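Local coordinates for hexameric cytochrome (Silicibacter pomeroyi, PDB 2OYY), which binds heme through a tyrosine ligand to the iron and assembles as a hexamer of all-helical subunits, at the interface of chains A and B. Sequence-based numbering; all coordinates share one arbitrary frame. Chains: chain A/B, Hexameric cytochrome.

Contacts 1 and 2 are neighbouring stretches of one subunit interface, and the centres of their C-alpha atoms lie about 10 Å apart. Both are built mainly from helix 50-70 of each chain. They share A:Val59 and B:Ser57, which join one packed surface to the next. Contact 1 lies toward the start of the helices, where A:Tyr46, the axial heme ligand, is close by. Contact 2 lies further along, and B:Phe18 brings in helix 14-32. The interface does not follow an exact two-fold, so helix 50-70 offers a largely different set of residues from each chain. Together the contacts link two subunits of the hexamer.

Contact 1: the interface of chains A and B. Residues chain A 46, 52, 55-56, 59; chain B 54, 57-58.
B:Ile54 fills the apolar centre of this helix-to-helix contact and reaches across to chain A with both of its branches. At the end of the longer branch, CD1 of B:Ile54 rests on methyl CG2 of A:Val56 at 3.8 Å. The two side chains cross at a slant. The shorter branch, methyl CG2, turns toward A:Val59 and A:Ala55. CG2 of B:Ile54 lies 3.8 Å from CG2 of A:Val59 and 3.9 Å from CB of A:Ala55. The first torsion of B:Ile54 (chi1 -71°) divides the work: CG1 lies beside its own backbone N, while CG2 is anti to that N. One branch can therefore follow A:Val56 while the other meets A:Ala55 and A:Val59.

A:Val59 also splits its contacts. CG2 of A:Val59 faces B:Ile54 and approaches methyl CB of B:Ala58 at 4.1 Å. Its CG1 is anti to the backbone N (chi1 179°) and points to B:Ser57. There CG1 of A:Val59 lies 3.3 Å from the hydroxyl OG of B:Ser57, a van der Waals contact.

Further polar atoms at the rim are backbone carbonyls packed against carbon. The carbonyl O of A:Ala55 lies 3.6 Å from CG2 of B:Ile54. The carbonyl O of B:Ile54 is likewise 3.6 Å from CG2 of A:Val59. A:Ala52 O and the ring of A:Tyr46 border the CD1 end more distantly.

The patch joins the first half of helix 50-70 in chain A to the same helix in chain B. A:Tyr46, which binds the heme iron, closes helix 36-46, so this part of the interface lies beside the heme pocket.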
loop_
_atom_site.group_PDB
_atom_site.type_symbol
_atom_site.label_atom_id
_atom_site.label_comp_id
_atom_site.label_asym_id
_atom_site.label_seq_id
_atom_site.Cartn_x
_atom_site.Cartn_y
_atom_site.Cartn_z
ATOM N N TYR A 46 -19.697 -5.571 6.498
ATOM C CA TYR A 46 -18.438 -5.932 5.820
ATOM C C TYR A 46 -18.097 -7.433 5.849
ATOM O O TYR A 46 -17.268 -7.897 5.042
ATOM C CB TYR A 46 -17.254 -5.125 6.382
ATOM C CG TYR A 46 -16.565 -5.791 7.550
ATOM C CD1 TYR A 46 -17.016 -5.580 8.853
ATOM C CD2 TYR A 46 -15.463 -6.645 7.363
ATOM C CE1 TYR A 46 -16.387 -6.192 9.946
ATOM C CE2 TYR A 46 -14.837 -7.271 8.453
ATOM C CZ TYR A 46 -15.305 -7.037 9.738
ATOM O OH TYR A 46 -14.721 -7.633 10.827
ATOM N N ALA A 52 -14.364 -5.610 0.918
ATOM C CA ALA A 52 -14.029 -5.273 2.293
ATOM C C ALA A 52 -13.080 -6.321 2.869
ATOM O O ALA A 52 -12.118 -6.003 3.560
ATOM C CB ALA A 52 -15.291 -5.226 3.109
ATOM N N ALA A 55 -9.771 -6.057 1.364
ATOM C CA ALA A 55 -9.196 -4.865 1.973
ATOM C C ALA A 55 -8.674 -5.141 3.386
ATOM O O ALA A 55 -7.741 -4.488 3.873
ATOM C CB ALA A 55 -10.238 -3.767 2.001
ATOM N N VAL A 56 -9.312 -6.100 4.046
ATOM C CA VAL A 56 -8.961 -6.466 5.386
ATOM C C VAL A 56 -7.619 -7.186 5.365
ATOM O O VAL A 56 -6.688 -6.790 6.064
ATOM C CB VAL A 56 -10.058 -7.346 6.009
ATOM C CG1 VAL A 56 -9.515 -8.052 7.210
ATOM C CG2 VAL A 56 -11.262 -6.498 6.379
ATOM N N VAL A 59 -4.685 -4.970 5.095
ATOM C CA VAL A 59 -4.267 -4.295 6.319
ATOM C C VAL A 59 -3.395 -5.233 7.098
ATOM O O VAL A 59 -2.254 -4.898 7.413
ATOM C CB VAL A 59 -5.460 -3.895 7.210
ATOM C CG1 VAL A 59 -4.965 -3.225 8.465
ATOM C CG2 VAL A 59 -6.421 -2.955 6.475
ATOM N N ILE B 54 -11.577 0.462 7.701
ATOM C CA ILE B 54 -10.518 -0.461 7.241
ATOM C C ILE B 54 -9.443 0.350 6.513
ATOM O O ILE B 54 -8.238 0.107 6.683
ATOM C CB ILE B 54 -11.091 -1.549 6.290
ATOM C CG1 ILE B 54 -11.964 -2.546 7.052
ATOM C CG2 ILE B 54 -10.024 -2.292 5.600
ATOM C CD1 ILE B 54 -13.061 -3.179 6.183
ATOM N N SER B 57 -7.472 1.979 9.234
ATOM C CA SER B 57 -6.552 1.010 9.805
ATOM C C SER B 57 -5.291 0.802 8.950
ATOM O O SER B 57 -4.191 0.601 9.486
ATOM C CB SER B 57 -7.280 -0.306 10.059
ATOM O OG SER B 57 -6.446 -1.261 10.715
ATOM N N ALA B 58 -5.453 0.882 7.633
ATOM C CA ALA B 58 -4.354 0.734 6.693
ATOM C C ALA B 58 -3.327 1.825 6.798
ATOM O O ALA B 58 -2.118 1.543 6.871
ATOM C CB ALA B 58 -4.877 0.654 5.277
#

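Contact 2: the interface of chains A and B. Residues chain A 59, 62-63; chain B 18, 57, 61-62, 64.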
loop_
_atom_site.group_PDB
_atom_site.type_symbol
_atom_site.label_atom_id
_atom_site.label_comp_id
_atom_site.label_asym_id
_atom_site.label_seq_id
_atom_site.Cartn_x
_atom_site.Cartn_y
_atom_site.Cartn_z
ATOM N N VAL A 59 -4.685 -4.970 5.095
ATOM C CA VAL A 59 -4.267 -4.295 6.319
ATOM C C VAL A 59 -3.395 -5.233 7.098
ATOM O O VAL A 59 -2.254 -4.898 7.413
ATOM C CB VAL A 59 -5.460 -3.895 7.210
ATOM C CG1 VAL A 59 -4.965 -3.225 8.465
ATOM C CG2 VAL A 59 -6.421 -2.955 6.475
ATOM N N THR A 62 0.071 -5.615 5.693
ATOM C CA THR A 62 0.988 -4.574 6.120
ATOM C C THR A 62 1.518 -4.859 7.526
ATOM O O THR A 62 2.719 -4.851 7.743
ATOM C CB THR A 62 0.359 -3.186 6.036
ATOM O OG1 THR A 62 -0.066 -2.967 4.693
ATOM C CG2 THR A 62 1.371 -2.130 6.377
ATOM N N HIS A 63 0.624 -5.127 8.468
ATOM C CA HIS A 63 1.035 -5.384 9.837
ATOM C C HIS A 63 1.933 -6.619 9.950
ATOM O O HIS A 63 2.986 -6.562 10.597
ATOM C CB HIS A 63 -0.179 -5.529 10.755
ATOM C CG HIS A 63 -0.739 -4.227 11.218
ATOM N ND1 HIS A 63 -0.020 -3.344 11.993
ATOM C CD2 HIS A 63 -1.952 -3.659 11.024
ATOM C CE1 HIS A 63 -0.765 -2.293 12.267
ATOM N NE2 HIS A 63 -1.941 -2.458 11.692
ATOM N N PHE B 18 1.964 2.680 18.540
ATOM C CA PHE B 18 0.733 2.539 17.800
ATOM C C PHE B 18 -0.094 3.807 17.937
ATOM O O PHE B 18 -0.745 4.224 16.983
ATOM C CB PHE B 18 -0.033 1.321 18.298
ATOM C CG PHE B 18 -1.090 0.848 17.358
ATOM C CD1 PHE B 18 -0.801 -0.120 16.416
ATOM C CD2 PHE B 18 -2.371 1.359 17.425
ATOM C CE1 PHE B 18 -1.768 -0.563 15.545
ATOM C CE2 PHE B 18 -3.348 0.928 16.556
ATOM C CZ PHE B 18 -3.058 -0.029 15.614
ATOM N N SER B 57 -7.472 1.979 9.234
ATOM C CA SER B 57 -6.552 1.010 9.805
ATOM C C SER B 57 -5.291 0.802 8.950
ATOM O O SER B 57 -4.191 0.601 9.486
ATOM C CB SER B 57 -7.280 -0.306 10.059
ATOM O OG SER B 57 -6.446 -1.261 10.715
ATOM N N ALA B 61 -1.356 1.427 9.682
ATOM C CA ALA B 61 -0.537 0.221 9.546
ATOM C C ALA B 61 0.756 0.558 8.805
ATOM O O ALA B 61 1.831 0.005 9.109
ATOM C CB ALA B 61 -1.322 -0.891 8.832
ATOM N N THR B 62 0.648 1.469 7.840
ATOM C CA THR B 62 1.822 1.995 7.168
ATOM C C THR B 62 2.662 2.822 8.131
ATOM O O THR B 62 3.892 2.739 8.114
ATOM C CB THR B 62 1.445 2.884 5.968
ATOM O OG1 THR B 62 0.683 2.132 5.035
ATOM C CG2 THR B 62 2.687 3.404 5.265
ATOM N N PHE B 64 2.725 2.804 11.533
ATOM C CA PHE B 64 3.269 1.942 12.579
ATOM C C PHE B 64 4.512 1.207 12.103
ATOM O O PHE B 64 5.466 1.011 12.875
ATOM C CB PHE B 64 2.221 0.956 13.081
ATOM C CG PHE B 64 2.681 0.148 14.228
ATOM C CD1 PHE B 64 2.880 0.740 15.472
ATOM C CD2 PHE B 64 2.934 -1.199 14.085
ATOM C CE1 PHE B 64 3.327 0.004 16.554
ATOM C CE2 PHE B 64 3.375 -1.952 15.163
ATOM C CZ PHE B 64 3.563 -1.349 16.400
#
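Methyl CB of B:Ala61 sits over one face of the A:His63 imidazole in a CH-pi contact. CB of B:Ala61 lies 3.3 Å above the A:His63 ring plane, displaced toward the rim. The distance from CB of B:Ala61 to the A:His63 ring centroid is 3.6 Å. The displacement favours the NE2 and CD2 side, with NE2 of A:His63 3.3 Å from CB of B:Ala61. The side-chain torsions of A:His63 (chi1 -82°, chi2 -63°) bring CG beside the backbone N and turn the ring face to this methyl.

A:Thr62 packs against B:Ala61 as well. Methyl CG2 of A:Thr62 lies 3.8 Å from CB of B:Ala61, so the small alanine side chain meets both the threonine and the imidazole. Further along the ring, CE1 of A:His63 reaches CE1 of B:Phe18 at 3.8 Å. The B:Phe64 ring lies a little further off, near ND1 of A:His63. Within chain B, CD1 of B:Phe18 lies over one face of the B:Phe64 ring, toward its rim.

Toward the backbone rim, CG2 of A:Thr62 also packs on the carbonyl O of B:Ala61 at 3.5 Å. The A:Thr62 torsion (chi1 -57°) sets OG1 beside the backbone N and sends the methyl toward this carbonyl. The backbone N of B:Thr62 is 4.0 Å from CG2 of A:Thr62.

Replacing A:His63 with an alanine would probably leave B:Ala61 CB without its ring face and remove the contact to B:Phe18, opening a gap between the helices.

The site joins helix 50-70 of one subunit to helices 50-70 and 14-32 of the next. It probably helps hold adjacent subunits in register within the hexamer.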